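Local coordinates for SsDNA-binding protein essential for mitochondrial genome maintenance (Saccharomyces cerevisiae, PDB 6CQK) that binds single-stranded DNA preferentially and cooperatively in yeast mitochondria, takes part in mitochondrial DNA replication and stimulates the PIF1 helicase, at residues A72-Y77 / T88-V93; K29-S34 / W44-V49. One frame throughout, in Å; residues are numbered along the deposited sequence.

Contact 1 of 2, residues A72-Y77 / T88-V93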
# COMPACT_ATOMS: atom_id res chain seq x y z
N ALA A 72 -5.80 -4.46 -5.55
CA ALA A 72 -7.12 -4.52 -6.12
C ALA A 72 -7.99 -3.37 -5.58
O ALA A 72 -7.93 -3.05 -4.39
CB ALA A 72 -7.78 -5.90 -5.79
N ASP A 73 -8.83 -2.82 -6.44
CA ASP A 73 -9.83 -1.86 -5.98
C ASP A 73 -10.94 -2.57 -5.27
O ASP A 73 -11.43 -3.58 -5.76
CB ASP A 73 -10.35 -1.00 -7.15
CG ASP A 73 -9.36 0.09 -7.49
OD1 ASP A 73 -8.78 0.69 -6.55
OD2 ASP A 73 -9.05 0.30 -8.67
N ALA A 74 -11.29 -2.05 -4.12
CA ALA A 74 -12.33 -2.64 -3.29
C ALA A 74 -13.63 -1.86 -3.29
O ALA A 74 -13.61 -0.64 -3.17
CB ALA A 74 -11.84 -2.76 -1.85
N ALA A 75 -14.75 -2.58 -3.37
CA ALA A 75 -16.09 -2.01 -3.18
C ALA A 75 -16.99 -2.97 -2.44
O ALA A 75 -16.68 -4.14 -2.36
CB ALA A 75 -16.71 -1.73 -4.51
N ASN A 76 -18.08 -2.47 -1.91
CA ASN A 76 -19.09 -3.27 -1.26
C ASN A 76 -20.31 -3.22 -2.11
O ASN A 76 -20.73 -2.15 -2.43
CB ASN A 76 -19.34 -2.73 0.17
CG ASN A 76 -18.43 -3.39 1.23
OD1 ASN A 76 -17.94 -4.54 1.11
ND2 ASN A 76 -18.20 -2.65 2.31
N TYR A 77 -20.83 -4.37 -2.52
CA TYR A 77 -22.09 -4.49 -3.26
C TYR A 77 -23.16 -5.36 -2.58
O TYR A 77 -22.86 -6.49 -2.18
CB TYR A 77 -21.82 -5.09 -4.62
CG TYR A 77 -20.85 -4.33 -5.51
CD1 TYR A 77 -20.62 -2.94 -5.38
CD2 TYR A 77 -20.16 -5.01 -6.52
CE1 TYR A 77 -19.73 -2.27 -6.23
CE2 TYR A 77 -19.28 -4.35 -7.37
CZ TYR A 77 -19.07 -2.98 -7.21
OH TYR A 77 -18.18 -2.35 -8.04
N THR A 88 -24.46 -8.37 1.88
CA THR A 88 -23.49 -7.41 1.33
C THR A 88 -22.13 -8.01 1.11
O THR A 88 -21.59 -8.72 1.96
CB THR A 88 -23.34 -6.18 2.23
OG1 THR A 88 -24.57 -5.46 2.18
CG2 THR A 88 -22.21 -5.26 1.76
N THR A 89 -21.56 -7.73 -0.05
CA THR A 89 -20.40 -8.45 -0.48
C THR A 89 -19.27 -7.56 -1.00
O THR A 89 -19.47 -6.47 -1.56
CB THR A 89 -20.80 -9.55 -1.52
OG1 THR A 89 -19.85 -10.63 -1.38
CG2 THR A 89 -20.76 -8.96 -2.94
N LEU A 90 -18.08 -8.09 -0.85
CA LEU A 90 -16.89 -7.38 -1.18
C LEU A 90 -16.40 -7.69 -2.59
O LEU A 90 -16.10 -8.82 -2.87
CB LEU A 90 -15.82 -7.77 -0.20
CG LEU A 90 -14.44 -7.16 -0.40
CD1 LEU A 90 -14.40 -5.66 -0.08
CD2 LEU A 90 -13.45 -7.91 0.47
N SER A 91 -16.27 -6.67 -3.44
CA SER A 91 -15.75 -6.82 -4.76
C SER A 91 -14.35 -6.32 -4.73
O SER A 91 -14.09 -5.24 -4.20
CB SER A 91 -16.51 -5.97 -5.71
OG SER A 91 -15.77 -5.85 -6.90
N LEU A 92 -13.46 -7.06 -5.37
CA LEU A 92 -12.02 -6.78 -5.40
C LEU A 92 -11.58 -6.93 -6.81
O LEU A 92 -11.51 -8.06 -7.33
CB LEU A 92 -11.26 -7.75 -4.59
CG LEU A 92 -11.32 -7.60 -3.08
CD1 LEU A 92 -10.62 -8.79 -2.47
CD2 LEU A 92 -10.68 -6.33 -2.58
N VAL A 93 -11.37 -5.79 -7.48
CA VAL A 93 -11.07 -5.79 -8.89
C VAL A 93 -9.63 -5.53 -9.05
O VAL A 93 -9.12 -4.53 -8.53
CB VAL A 93 -11.89 -4.73 -9.62
CG1 VAL A 93 -11.43 -4.64 -11.05
CG2 VAL A 93 -13.36 -5.13 -9.55
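Strands 72-77 and 89-93 run antiparallel as two arms of a beta hairpin, their short axes 160° apart. Six backbone bonds join them in three reciprocal pairs: Asp73 with Val93, Ala75 with Ser91, Tyr77 with Thr89. The Ser91 N to Ala75 O bond is 2.8 Å long and nearly straight. At the far end Thr89 N reaches Tyr77 O at 2.8 Å from well above the carbonyl plane.

The face of Ala74, Asn76, Leu90 and Leu92 pairs small groups with large ones. The small Ala74 leaves its face low, and the CD2 branch of Leu92 leans over it, 3.8 Å from Ala74 CB. CD1 of Leu90 comes from the other flank, 4.3 Å from Ala74 CB. Ala72 CB sits beside Leu92 CB at 4.1 Å.

The other face carries Asp73, Ala75, Tyr77, Thr89, Ser91 and Val93. Here the bump is the Tyr77 ring. With CG beside the backbone N (chi1 -59°), it reaches diagonally to Ser91, and its CE2 lies 3.6 Å from Ser91 CB. Thr89 CG2, between N and the carbonyl carbon, lies beside Tyr77 O.

The chemistry is mostly backbone bonding with apolar fill. Asn76 ND2 is used outside the hairpin, in a hydrogen bond to Trp44 O of the second subunit. Residues from both faces of strand 72-77 thus meet that subunit: Ala74 and Asn76 pack on its Tyr45, Ala75 on its Asn43 and Tyr77 on its Gln41.

Contact 2 of 2, residues K29-S34 / W44-V49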
# COMPACT_ATOMS: atom_id res chain seq x y z
N LYS A 29 -12.16 -14.77 -12.80
CA LYS A 29 -12.40 -14.93 -11.33
C LYS A 29 -11.41 -15.93 -10.78
O LYS A 29 -11.10 -16.91 -11.44
CB LYS A 29 -13.83 -15.43 -10.98
CG LYS A 29 -14.86 -14.34 -10.57
CD LYS A 29 -14.93 -14.11 -9.04
CE LYS A 29 -15.60 -12.79 -8.69
NZ LYS A 29 -17.02 -12.72 -9.15
N TYR A 30 -10.85 -15.62 -9.62
CA TYR A 30 -10.04 -16.56 -8.88
C TYR A 30 -10.00 -16.10 -7.44
O TYR A 30 -10.36 -14.95 -7.12
CB TYR A 30 -8.63 -16.70 -9.47
CG TYR A 30 -7.70 -15.51 -9.25
CD1 TYR A 30 -7.69 -14.41 -10.10
CD2 TYR A 30 -6.82 -15.49 -8.18
CE1 TYR A 30 -6.84 -13.34 -9.89
CE2 TYR A 30 -5.99 -14.40 -7.99
CZ TYR A 30 -6.01 -13.32 -8.85
OH TYR A 30 -5.20 -12.21 -8.57
N SER A 31 -9.60 -17.01 -6.57
CA SER A 31 -9.51 -16.71 -5.15
C SER A 31 -8.05 -16.88 -4.65
O SER A 31 -7.30 -17.68 -5.21
CB SER A 31 -10.46 -17.58 -4.36
OG SER A 31 -10.25 -18.94 -4.72
N ILE A 32 -7.67 -16.02 -3.68
CA ILE A 32 -6.39 -16.04 -3.05
C ILE A 32 -6.64 -16.49 -1.61
O ILE A 32 -7.46 -15.89 -0.92
CB ILE A 32 -5.75 -14.60 -3.03
CG1 ILE A 32 -5.50 -14.12 -4.45
CG2 ILE A 32 -4.41 -14.57 -2.27
CD1 ILE A 32 -5.02 -12.70 -4.53
N ALA A 33 -5.91 -17.50 -1.18
CA ALA A 33 -5.89 -17.85 0.21
C ALA A 33 -4.73 -17.14 0.84
O ALA A 33 -3.59 -17.34 0.41
CB ALA A 33 -5.72 -19.35 0.36
N SER A 34 -4.98 -16.31 1.85
CA SER A 34 -3.95 -15.54 2.52
C SER A 34 -4.08 -15.90 3.95
O SER A 34 -5.13 -15.71 4.57
CB SER A 34 -4.15 -14.05 2.35
OG SER A 34 -3.42 -13.27 3.27
N TRP A 44 -9.93 -15.99 2.56
CA TRP A 44 -10.16 -16.22 1.14
C TRP A 44 -10.71 -14.95 0.51
O TRP A 44 -11.64 -14.34 1.06
CB TRP A 44 -11.17 -17.34 0.98
CG TRP A 44 -10.56 -18.62 1.38
CD1 TRP A 44 -10.51 -19.18 2.63
CD2 TRP A 44 -9.86 -19.50 0.51
NE1 TRP A 44 -9.82 -20.38 2.57
CE2 TRP A 44 -9.42 -20.61 1.28
CE3 TRP A 44 -9.57 -19.47 -0.87
CZ2 TRP A 44 -8.70 -21.62 0.73
CZ3 TRP A 44 -8.88 -20.53 -1.43
CH2 TRP A 44 -8.45 -21.59 -0.65
N TYR A 45 -10.11 -14.50 -0.58
CA TYR A 45 -10.51 -13.22 -1.20
C TYR A 45 -10.73 -13.51 -2.65
O TYR A 45 -9.87 -14.16 -3.27
CB TYR A 45 -9.41 -12.17 -1.07
CG TYR A 45 -9.17 -11.69 0.33
CD1 TYR A 45 -10.12 -10.92 0.98
CD2 TYR A 45 -7.97 -11.98 1.02
CE1 TYR A 45 -9.90 -10.47 2.32
CE2 TYR A 45 -7.76 -11.56 2.34
CZ TYR A 45 -8.72 -10.81 2.99
OH TYR A 45 -8.57 -10.30 4.25
N ASN A 46 -11.90 -13.12 -3.16
CA ASN A 46 -12.23 -13.37 -4.54
C ASN A 46 -11.93 -12.15 -5.36
O ASN A 46 -12.37 -11.03 -5.03
CB ASN A 46 -13.68 -13.69 -4.67
CG ASN A 46 -14.05 -14.89 -3.83
OD1 ASN A 46 -13.51 -16.00 -4.02
ND2 ASN A 46 -14.97 -14.70 -2.88
N ILE A 47 -11.09 -12.38 -6.36
CA ILE A 47 -10.53 -11.36 -7.18
C ILE A 47 -11.23 -11.39 -8.53
O ILE A 47 -11.52 -12.48 -9.04
CB ILE A 47 -9.04 -11.65 -7.49
CG1 ILE A 47 -8.26 -11.85 -6.20
CG2 ILE A 47 -8.43 -10.54 -8.33
CD1 ILE A 47 -8.44 -10.75 -5.17
N THR A 48 -11.49 -10.20 -9.08
CA THR A 48 -12.13 -10.08 -10.36
C THR A 48 -11.10 -9.40 -11.19
O THR A 48 -10.47 -8.49 -10.74
CB THR A 48 -13.39 -9.19 -10.23
OG1 THR A 48 -14.33 -9.79 -9.31
CG2 THR A 48 -14.07 -9.03 -11.55
N VAL A 49 -10.94 -9.85 -12.41
CA VAL A 49 -10.01 -9.25 -13.35
C VAL A 49 -10.62 -8.88 -14.70
O VAL A 49 -11.15 -9.74 -15.44
CB VAL A 49 -8.86 -10.18 -13.67
CG1 VAL A 49 -7.74 -9.37 -14.28
CG2 VAL A 49 -8.37 -10.90 -12.40
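Lys29 to Ser34 and Trp44 to Val49 form neighbouring antiparallel strands of the OB-fold sheet. Two reciprocal backbone pairs tie them, Tyr30 with Ile47 and Ile32 with Tyr45. Ile47 N meets Tyr30 O at 2.8 Å, nearly along the C=O axis. The return bond, Tyr30 N to Ile47 O, is longer at 3.3 Å.

The tight side holds Tyr30, Ile32, Tyr45 and Ile47. Tyr30 takes the crowded first torsion (chi1 72°), which lays its ring alongside Ile47. Ile47 CB sits over one ring face, 3.9 Å from the centroid. Val49 CG2 meets the edge at CE1, 3.8 Å away. Ile32 CD1 crosses to Ile47 CG1 at 3.7 Å. Gln94 OE1 bonds Tyr30 OH, and Phe16 meets the ring edge-to-face. An alanine at Tyr30 would remove the ring and hydroxyl, and would probably loosen the packing on Ile47 and Val49.

The opposite face is looser and more polar. Lys29 bends so that CE lies 3.3 Å from Thr48 OG1. Ser31 CB meets Asn46 OD1. The exposed Trp44 lays its six-membered ring on Ala33 CB, a CH-pi contact of 3.7 Å to the centroid. Ser31 OG lies at that ring's edge.

One face is thus an apolar core whose two tyrosine hydroxyls are both bonded, Tyr45 OH to Ser4 of the second subunit; the other mixes a positive charge, polar groups and an aromatic ring, consistent with a DNA-facing surface.

In the fold
Contacts 1 and 2 are successive hairpins of one OB-fold sheet, with centres about 11 Å apart. Contact 2 closes along the chain before contact 1 opens. They meet where strand 89-99 runs beside strand 43-49. There Leu92 O and Thr48 N lie 2.8 Å apart, a probable hydrogen bond. Leu92 CD1 also packs on Tyr45 CB at 3.8 Å. Contact 2 is more central, about 4 Å from the chain centre against 11 Å for contact 1. Both touch the second subunit. Across the interface contact 1 of one subunit meets contact 2 of the other, through Asn76 and Trp44, so the two hairpins help join the subunits.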